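Local structure of putative type VI secretion protein (Escherichia coli, 6SKI) at residues R409-D415 against G483-C488; P307-I313 against W416-C420; F453-A458 against Q472-E478. The protein probably hydrolyses phospholipids as a toxin effector of the type VI secretion system, being loaded onto the VgrG spike and inhibited by it. All blocks are in the same frame, centred on the assembly; numbering follows the deposited sequence.

Interaction 1. Residues R409-D415 against G483-C488; sequences RMAVPND and GKYTHC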
loop_
_atom_site.group_PDB
_atom_site.type_symbol
_atom_site.label_atom_id
_atom_site.label_comp_id
_atom_site.label_asym_id
_atom_site.label_seq_id
_atom_site.Cartn_x
_atom_site.Cartn_y
_atom_site.Cartn_z
ATOM N N ARG A 409 16.588 -14.877 -15.818
ATOM C CA ARG A 409 15.945 -15.894 -15.004
ATOM C C ARG A 409 14.519 -16.049 -15.499
ATOM O O ARG A 409 13.867 -15.061 -15.834
ATOM C CB ARG A 409 15.959 -15.529 -13.518
ATOM C CG ARG A 409 15.466 -16.642 -12.621
ATOM C CD ARG A 409 15.798 -16.377 -11.171
ATOM N NE ARG A 409 15.528 -14.998 -10.796
ATOM C CZ ARG A 409 15.269 -14.605 -9.556
ATOM N NH1 ARG A 409 15.246 -15.490 -8.572
ATOM N NH2 ARG A 409 15.032 -13.329 -9.302
ATOM N N MET A 410 14.040 -17.283 -15.563
ATOM C CA MET A 410 12.744 -17.566 -16.154
ATOM C C MET A 410 11.837 -18.236 -15.135
ATOM O O MET A 410 12.283 -19.081 -14.354
ATOM C CB MET A 410 12.889 -18.454 -17.390
ATOM C CG MET A 410 13.341 -17.710 -18.635
ATOM S SD MET A 410 11.973 -17.094 -19.626
ATOM C CE MET A 410 10.838 -18.470 -19.507
ATOM N N ALA A 411 10.562 -17.845 -15.151
ATOM C CA ALA A 411 9.522 -18.451 -14.322
ATOM C C ALA A 411 9.850 -18.317 -12.835
ATOM O O ALA A 411 9.992 -19.304 -12.109
ATOM C CB ALA A 411 9.303 -19.916 -14.707
ATOM N N VAL A 412 9.968 -17.072 -12.388
ATOM C CA VAL A 412 10.223 -16.789 -10.979
ATOM C C VAL A 412 8.936 -17.017 -10.193
ATOM O O VAL A 412 7.942 -16.312 -10.413
ATOM C CB VAL A 412 10.755 -15.363 -10.780
ATOM C CG1 VAL A 412 11.374 -15.223 -9.404
ATOM C CG2 VAL A 412 11.769 -15.022 -11.855
ATOM N N PRO A 413 8.907 -17.985 -9.281
ATOM C CA PRO A 413 7.693 -18.233 -8.500
ATOM C C PRO A 413 7.410 -17.117 -7.504
ATOM O O PRO A 413 8.320 -16.478 -6.974
ATOM C CB PRO A 413 8.005 -19.555 -7.795
ATOM C CG PRO A 413 9.487 -19.515 -7.654
ATOM C CD PRO A 413 9.962 -18.958 -8.953
ATOM N N ASN A 414 6.120 -16.885 -7.257
ATOM C CA ASN A 414 5.653 -15.829 -6.369
ATOM C C ASN A 414 5.187 -16.356 -5.016
ATOM O O ASN A 414 4.336 -15.731 -4.373
ATOM C CB ASN A 414 4.530 -15.042 -7.043
ATOM C CG ASN A 414 3.223 -15.804 -7.079
ATOM O OD1 ASN A 414 3.208 -17.029 -7.168
ATOM N ND2 ASN A 414 2.115 -15.080 -7.009
ATOM N N ASP A 415 5.729 -17.481 -4.564
ATOM C CA ASP A 415 5.209 -18.172 -3.394
ATOM C C ASP A 415 5.772 -17.663 -2.075
ATOM O O ASP A 415 5.381 -18.175 -1.022
ATOM C CB ASP A 415 5.488 -19.671 -3.510
ATOM C CG ASP A 415 4.783 -20.304 -4.682
ATOM O OD1 ASP A 415 3.536 -20.345 -4.676
ATOM O OD2 ASP A 415 5.474 -20.761 -5.614
ATOM N N GLY A 483 16.050 -17.938 -2.356
ATOM C CA GLY A 483 16.482 -17.229 -3.540
ATOM C C GLY A 483 15.839 -17.729 -4.805
ATOM O O GLY A 483 15.808 -17.000 -5.800
ATOM N N LYS A 484 15.322 -18.959 -4.792
ATOM C CA LYS A 484 14.471 -19.371 -5.907
ATOM C C LYS A 484 13.241 -18.482 -6.038
ATOM O O LYS A 484 12.709 -18.325 -7.141
ATOM C CB LYS A 484 14.018 -20.822 -5.755
ATOM C CG LYS A 484 15.101 -21.817 -5.431
ATOM C CD LYS A 484 14.535 -23.224 -5.359
ATOM C CE LYS A 484 15.614 -24.268 -5.603
ATOM N NZ LYS A 484 16.903 -23.908 -4.949
ATOM N N TYR A 485 12.775 -17.896 -4.937
ATOM C CA TYR A 485 11.473 -17.248 -4.888
ATOM C C TYR A 485 11.540 -15.734 -4.762
ATOM O O TYR A 485 10.497 -15.079 -4.841
ATOM C CB TYR A 485 10.654 -17.815 -3.723
ATOM C CG TYR A 485 10.393 -19.295 -3.831
ATOM C CD1 TYR A 485 11.342 -20.218 -3.433
ATOM C CD2 TYR A 485 9.187 -19.766 -4.315
ATOM C CE1 TYR A 485 11.106 -21.566 -3.532
ATOM C CE2 TYR A 485 8.942 -21.113 -4.418
ATOM C CZ TYR A 485 9.902 -22.009 -4.023
ATOM O OH TYR A 485 9.660 -23.356 -4.119
ATOM N N THR A 486 12.720 -15.157 -4.567
ATOM C CA THR A 486 12.853 -13.709 -4.497
ATOM C C THR A 486 13.186 -13.153 -5.873
ATOM O O THR A 486 14.036 -13.695 -6.583
ATOM C CB THR A 486 13.916 -13.294 -3.479
ATOM O OG1 THR A 486 14.249 -11.913 -3.670
ATOM C CG2 THR A 486 15.149 -14.118 -3.629
ATOM N N HIS A 487 12.509 -12.075 -6.244
ATOM C CA HIS A 487 12.697 -11.436 -7.535
ATOM C C HIS A 487 13.766 -10.363 -7.423
ATOM O O HIS A 487 13.892 -9.703 -6.390
ATOM C CB HIS A 487 11.396 -10.808 -8.035
ATOM C CG HIS A 487 10.279 -11.784 -8.221
ATOM N ND1 HIS A 487 9.609 -11.928 -9.416
ATOM C CD2 HIS A 487 9.705 -12.659 -7.363
ATOM C CE1 HIS A 487 8.672 -12.849 -9.285
ATOM N NE2 HIS A 487 8.712 -13.311 -8.049
ATOM N N CYS A 488 14.546 -10.202 -8.487
ATOM C CA CYS A 488 15.478 -9.087 -8.590
ATOM C C CYS A 488 14.702 -7.900 -9.145
ATOM O O CYS A 488 14.393 -7.854 -10.339
ATOM C CB CYS A 488 16.667 -9.448 -9.476
ATOM S SG CYS A 488 17.880 -8.127 -9.662
#
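Two loops with no regular structure of their own can be joined by a few side chains, and three carry the contact here: Arg409 and His487 bond to backbone carbonyls of the facing loop, and Tyr485 packs on Pro413. Arg409, at the end of strand 398-409, reaches across so that both Arg409 NH1 and NH2 donate to Thr486 O, each at 2.9 Å; this one carbonyl lies at the edge of the guanidinium, near its plane. The arginine's charge is met by Glu328, which forms a salt bridge with NH2. Pro413 CG is 3.4 Å from Tyr485 CD2, while Asp415 OD2 approaches the ring edge at Tyr485 CE2 (3.7 Å); the phenol hydroxyl is hydrogen-bonded to Glu450. His487 is gripped in two ways. Val412 CG1 sits 3.5 Å above the centroid of the His487 ring, only 7° off the normal, a CH-pi contact, and His487 NE2 gives Pro413 O a weak hydrogen bond of 3.4 Å. Tyr317 stacks on the same imidazole. The loop that leads into helix 416-431 is thus tied to the one leaving helix 476-483. Since most of the residues involved are buried, the guanidinium supplies hydrogen bonds to an interior carbonyl and has Glu328 to balance its charge.

Interaction 2. Residues P307-I313 against W416-C420; sequences PGAHSDI and WANVC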
loop_
_atom_site.group_PDB
_atom_site.type_symbol
_atom_site.label_atom_id
_atom_site.label_comp_id
_atom_site.label_asym_id
_atom_site.label_seq_id
_atom_site.Cartn_x
_atom_site.Cartn_y
_atom_site.Cartn_z
ATOM N N PRO A 307 13.748 -12.217 3.772
ATOM C CA PRO A 307 14.362 -12.270 2.443
ATOM C C PRO A 307 13.325 -12.109 1.343
ATOM O O PRO A 307 12.255 -12.717 1.381
ATOM C CB PRO A 307 15.009 -13.659 2.417
ATOM C CG PRO A 307 14.209 -14.433 3.409
ATOM C CD PRO A 307 14.013 -13.455 4.517
ATOM N N GLY A 308 13.645 -11.277 0.372
ATOM C CA GLY A 308 12.754 -11.045 -0.746
ATOM C C GLY A 308 12.821 -9.603 -1.193
ATOM O O GLY A 308 13.459 -8.758 -0.574
ATOM N N ALA A 309 12.137 -9.335 -2.291
ATOM C CA ALA A 309 12.040 -7.999 -2.840
ATOM C C ALA A 309 10.824 -7.299 -2.235
ATOM O O ALA A 309 10.231 -7.778 -1.265
ATOM C CB ALA A 309 11.977 -8.073 -4.369
ATOM N N HIS A 310 10.450 -6.157 -2.803
ATOM C CA HIS A 310 9.348 -5.368 -2.265
ATOM C C HIS A 310 8.019 -6.097 -2.431
ATOM O O HIS A 310 7.262 -6.277 -1.466
ATOM C CB HIS A 310 9.336 -4.016 -2.972
ATOM C CG HIS A 310 8.383 -3.029 -2.389
ATOM N ND1 HIS A 310 8.591 -2.433 -1.167
ATOM C CD2 HIS A 310 7.239 -2.501 -2.878
ATOM C CE1 HIS A 310 7.603 -1.595 -0.918
ATOM N NE2 HIS A 310 6.770 -1.617 -1.942
ATOM N N SER A 311 7.733 -6.550 -3.648
ATOM C CA SER A 311 6.521 -7.295 -3.939
ATOM C C SER A 311 6.678 -8.784 -3.664
ATOM O O SER A 311 5.788 -9.566 -4.007
ATOM C CB SER A 311 6.102 -7.065 -5.391
ATOM O OG SER A 311 5.200 -5.980 -5.496
ATOM N N ASP A 312 7.784 -9.189 -3.045
ATOM C CA ASP A 312 7.919 -10.520 -2.476
ATOM C C ASP A 312 7.625 -10.513 -0.991
ATOM O O ASP A 312 7.534 -11.578 -0.376
ATOM C CB ASP A 312 9.328 -11.072 -2.718
ATOM C CG ASP A 312 9.528 -11.539 -4.131
ATOM O OD1 ASP A 312 8.623 -12.214 -4.659
ATOM O OD2 ASP A 312 10.586 -11.234 -4.715
ATOM N N ILE A 313 7.468 -9.333 -0.412
ATOM C CA ILE A 313 7.035 -9.162 0.961
ATOM C C ILE A 313 5.585 -8.714 1.014
ATOM O O ILE A 313 4.799 -9.217 1.817
ATOM C CB ILE A 313 7.950 -8.161 1.702
ATOM C CG1 ILE A 313 9.402 -8.628 1.644
ATOM C CG2 ILE A 313 7.487 -7.967 3.128
ATOM C CD1 ILE A 313 9.683 -9.896 2.386
ATOM N N TRP A 416 6.672 -16.685 -2.087
ATOM C CA TRP A 416 7.232 -16.185 -0.840
ATOM C C TRP A 416 6.378 -15.087 -0.222
ATOM O O TRP A 416 6.458 -14.852 0.994
ATOM C CB TRP A 416 8.659 -15.677 -1.070
ATOM C CG TRP A 416 9.351 -15.292 0.188
ATOM C CD1 TRP A 416 9.637 -14.032 0.613
ATOM C CD2 TRP A 416 9.831 -16.177 1.202
ATOM N NE1 TRP A 416 10.274 -14.075 1.826
ATOM C CE2 TRP A 416 10.404 -15.383 2.210
ATOM C CE3 TRP A 416 9.834 -17.565 1.353
ATOM C CZ2 TRP A 416 10.974 -15.930 3.353
ATOM C CZ3 TRP A 416 10.399 -18.105 2.486
ATOM C CH2 TRP A 416 10.962 -17.291 3.471
ATOM N N ALA A 417 5.510 -14.463 -1.008
ATOM C CA ALA A 417 4.554 -13.527 -0.453
ATOM C C ALA A 417 3.452 -14.234 0.311
ATOM O O ALA A 417 2.845 -13.624 1.190
ATOM C CB ALA A 417 3.947 -12.667 -1.562
ATOM N N ASN A 418 3.238 -15.524 0.055
ATOM C CA ASN A 418 2.338 -16.301 0.897
ATOM C C ASN A 418 2.962 -16.555 2.263
ATOM O O ASN A 418 2.269 -16.540 3.285
ATOM C CB ASN A 418 1.990 -17.614 0.207
ATOM C CG ASN A 418 1.230 -17.407 -1.081
ATOM O OD1 ASN A 418 0.555 -16.396 -1.258
ATOM N ND2 ASN A 418 1.343 -18.360 -1.994
ATOM N N VAL A 419 4.277 -16.771 2.300
ATOM C CA VAL A 419 4.976 -16.890 3.574
ATOM C C VAL A 419 4.892 -15.582 4.345
ATOM O O VAL A 419 4.624 -15.569 5.553
ATOM C CB VAL A 419 6.437 -17.313 3.338
ATOM C CG1 VAL A 419 7.191 -17.383 4.650
ATOM C CG2 VAL A 419 6.497 -18.637 2.608
ATOM N N CYS A 420 5.113 -14.460 3.660
ATOM C CA CYS A 420 5.001 -13.167 4.329
ATOM C C CYS A 420 3.576 -12.907 4.799
ATOM O O CYS A 420 3.366 -12.327 5.872
ATOM C CB CYS A 420 5.473 -12.067 3.387
ATOM S SG CYS A 420 7.205 -12.236 2.936
#
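A loop that carries a probable catalytic histidine can be backed by a helix largely through packing, as the loop 307-313 and the first turn of helix 416-431 illustrate. The apolar contacts involve Trp416, Cys420, Pro307 and Ile313. Pro307 CG rests 3.6 Å from Trp416 CZ2, and Ile313 CD1 lies at the edge of the indole, 4.5 Å from Trp416 CD1 and 3.5 Å from Cys420 SG. Ile313 has its CA-to-CB bond directed away from the helix, yet its m,m rotamer brings CD1 back to it. Leu306 and Ile482 extend this apolar surface around Trp416.

Backbone carbonyls make the polar approaches. Asp312 O faces Ala417 CA at 3.6 Å, a CA-H...O contact, at the point where the two backbones are closest (CA atoms of these residues 4.9 Å apart). Pro307 O is only 2.4 Å from Trp416 NE1, but the angle is too poor for a hydrogen bond. Gly308 fits for steric reasons: a CB there would come within 3.3 Å of Trp416 CD1 and collide with Asp312 CB and the carbonyl of Pro307.

Within the loop, Ala309 N gives a weak 3.4 Å hydrogen bond to Asp312 OD2, and Ile313 N binds His310 O at 3.2 Å. The same loop carries His310, hydrogen-bonded to Asp245 and placed consistently with the histidine of a Ser-His-Asp triad with Ser197, as in other alpha/beta hydrolases. Backbone bonds thus close the loop's turn, His487 N of the neighbouring loop holds Asp312, and close apolar fit joins the loop to the helix.

Interaction 3. Residues F453-A458 against Q472-E478; sequences FLADKA and QAFTEEE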
loop_
_atom_site.group_PDB
_atom_site.type_symbol
_atom_site.label_atom_id
_atom_site.label_comp_id
_atom_site.label_asym_id
_atom_site.label_seq_id
_atom_site.Cartn_x
_atom_site.Cartn_y
_atom_site.Cartn_z
ATOM N N PHE A 453 8.410 -25.814 5.502
ATOM C CA PHE A 453 9.162 -25.716 6.747
ATOM C C PHE A 453 9.777 -24.334 6.899
ATOM O O PHE A 453 9.729 -23.744 7.986
ATOM C CB PHE A 453 10.236 -26.805 6.800
ATOM C CG PHE A 453 11.413 -26.468 7.676
ATOM C CD1 PHE A 453 11.379 -26.726 9.035
ATOM C CD2 PHE A 453 12.567 -25.923 7.132
ATOM C CE1 PHE A 453 12.463 -26.424 9.841
ATOM C CE2 PHE A 453 13.651 -25.618 7.935
ATOM C CZ PHE A 453 13.598 -25.870 9.290
ATOM N N LEU A 454 10.302 -23.778 5.806
ATOM C CA LEU A 454 10.853 -22.432 5.861
ATOM C C LEU A 454 9.816 -21.433 6.333
ATOM O O LEU A 454 10.129 -20.563 7.154
ATOM C CB LEU A 454 11.380 -22.019 4.490
ATOM C CG LEU A 454 12.609 -22.775 4.012
ATOM C CD1 LEU A 454 12.977 -22.359 2.604
ATOM C CD2 LEU A 454 13.740 -22.510 4.968
ATOM N N ALA A 455 8.567 -21.581 5.885
ATOM C CA ALA A 455 7.532 -20.671 6.349
ATOM C C ALA A 455 7.394 -20.755 7.856
ATOM O O ALA A 455 7.358 -19.725 8.539
ATOM C CB ALA A 455 6.205 -20.989 5.676
ATOM N N ASP A 456 7.383 -21.977 8.393
ATOM C CA ASP A 456 7.350 -22.136 9.838
ATOM C C ASP A 456 8.483 -21.355 10.479
ATOM O O ASP A 456 8.254 -20.549 11.389
ATOM C CB ASP A 456 7.445 -23.615 10.201
ATOM C CG ASP A 456 6.173 -24.368 9.897
ATOM O OD1 ASP A 456 5.218 -23.743 9.393
ATOM O OD2 ASP A 456 6.128 -25.589 10.155
ATOM N N LYS A 457 9.698 -21.508 9.947
ATOM C CA LYS A 457 10.827 -20.775 10.500
ATOM C C LYS A 457 10.569 -19.282 10.434
ATOM O O LYS A 457 10.733 -18.572 11.434
ATOM C CB LYS A 457 12.111 -21.140 9.760
ATOM C CG LYS A 457 13.343 -20.449 10.309
ATOM C CD LYS A 457 14.599 -21.233 9.997
ATOM C CE LYS A 457 15.837 -20.449 10.383
ATOM N NZ LYS A 457 17.070 -21.067 9.832
ATOM N N ALA A 458 10.078 -18.802 9.290
ATOM C CA ALA A 458 9.771 -17.385 9.173
ATOM C C ALA A 458 8.748 -16.973 10.214
ATOM O O ALA A 458 8.931 -15.964 10.906
ATOM C CB ALA A 458 9.267 -17.068 7.767
ATOM N N GLN A 472 15.994 -16.425 14.709
ATOM C CA GLN A 472 16.985 -17.370 14.210
ATOM C C GLN A 472 17.041 -17.218 12.699
ATOM O O GLN A 472 16.098 -17.592 11.995
ATOM C CB GLN A 472 16.627 -18.797 14.611
ATOM C CG GLN A 472 16.660 -19.048 16.108
ATOM C CD GLN A 472 18.067 -19.174 16.645
ATOM O OE1 GLN A 472 18.907 -19.855 16.060
ATOM N NE2 GLN A 472 18.334 -18.515 17.766
ATOM N N ALA A 473 18.142 -16.671 12.198
ATOM C CA ALA A 473 18.217 -16.301 10.797
ATOM C C ALA A 473 18.212 -17.539 9.909
ATOM O O ALA A 473 18.533 -18.650 10.338
ATOM C CB ALA A 473 19.468 -15.468 10.528
ATOM N N PHE A 474 17.836 -17.332 8.653
ATOM C CA PHE A 474 17.840 -18.408 7.678
ATOM C C PHE A 474 19.272 -18.753 7.299
ATOM O O PHE A 474 20.088 -17.866 7.032
ATOM C CB PHE A 474 17.056 -18.000 6.431
ATOM C CG PHE A 474 15.567 -18.015 6.613
ATOM C CD1 PHE A 474 14.896 -19.195 6.858
ATOM C CD2 PHE A 474 14.838 -16.845 6.526
ATOM C CE1 PHE A 474 13.531 -19.205 7.020
ATOM C CE2 PHE A 474 13.475 -16.853 6.687
ATOM C CZ PHE A 474 12.821 -18.033 6.935
ATOM N N THR A 475 19.580 -20.047 7.280
ATOM C CA THR A 475 20.905 -20.470 6.866
ATOM C C THR A 475 21.081 -20.231 5.368
ATOM O O THR A 475 20.133 -19.924 4.642
ATOM C CB THR A 475 21.135 -21.941 7.211
ATOM O OG1 THR A 475 20.094 -22.738 6.638
ATOM C CG2 THR A 475 21.136 -22.135 8.714
ATOM N N GLU A 476 22.324 -20.372 4.902
ATOM C CA GLU A 476 22.618 -20.042 3.512
ATOM C C GLU A 476 21.977 -21.035 2.552
ATOM O O GLU A 476 21.600 -20.669 1.436
ATOM C CB GLU A 476 24.126 -19.955 3.298
ATOM C CG GLU A 476 24.801 -19.054 4.311
ATOM C CD GLU A 476 24.836 -17.606 3.861
ATOM O OE1 GLU A 476 24.595 -16.716 4.704
ATOM O OE2 GLU A 476 25.098 -17.358 2.666
ATOM N N GLU A 477 21.843 -22.297 2.963
ATOM C CA GLU A 477 21.071 -23.242 2.163
ATOM C C GLU A 477 19.611 -22.824 2.103
ATOM O O GLU A 477 18.984 -22.830 1.032
ATOM C CB GLU A 477 21.189 -24.651 2.745
ATOM C CG GLU A 477 22.605 -25.105 3.066
ATOM C CD GLU A 477 23.110 -24.575 4.398
ATOM O OE1 GLU A 477 23.211 -23.340 4.554
ATOM O OE2 GLU A 477 23.402 -25.397 5.293
ATOM N N GLU A 478 19.057 -22.445 3.253
ATOM C CA GLU A 478 17.695 -21.945 3.298
ATOM C C GLU A 478 17.566 -20.646 2.523
ATOM O O GLU A 478 16.557 -20.426 1.849
ATOM C CB GLU A 478 17.274 -21.749 4.750
ATOM C CG GLU A 478 17.144 -23.047 5.518
ATOM C CD GLU A 478 16.803 -22.824 6.971
ATOM O OE1 GLU A 478 17.116 -21.734 7.491
ATOM O OE2 GLU A 478 16.226 -23.736 7.595
#
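How a lysine can serve a helix that is not its own is well seen in Lys457 of helix 452-466. Its four chi angles are all t, so the extended chain carries NZ to the start of helix 476-483. There Lys457 NZ donates to Ala473 O (2.9 Å) and forms a salt bridge with Glu478 OE1, modelled as very short at 2.4 Å. The m,t rotamer of Glu478 sets the carboxylate beside the start of its own helix, where Glu478 OE1 also accepts a 3.0 Å hydrogen bond from Thr475 N, the N-cap residue: one half of a capping box. Phe453, chi1 t, turns its ring edge to the same carboxylate, Phe453 CE2 lying 3.2 Å from Glu478 OE2.

On the buried side Phe474, chi1 m, lays its ring against helix 453-458, Phe474 CE1 at 3.9 Å from Leu454 CD2 and 3.5 Å from Lys457 CG, and CZ at 3.8 Å from Ala458 CB. An ion pair at the more exposed margin thus joins helix capping to helix packing.

In the fold
Helix 416-431, helix 452-466 and helix 476-483 tie the three sites together. Along the chain interactions 1 and 2 cross, whereas 453-458/472-478 is nested inside the loop closed by interaction 1 and follows interaction 2 in series. Interactions 1 and 2 have centres about 10 Å apart and meet through His487 N and Asp312 OD2 (2.6 Å); interactions 2 and 3, about 14 Å between centres, meet where Val419 packs on Ala455 and Ala458 and Phe474 on Pro307 and Trp416. Interactions 1 and 3, about 17 Å between centres, do not touch. Later chain segments are thereby packed against the loop that carries the probable triad histidine of the alpha/beta-hydrolase core.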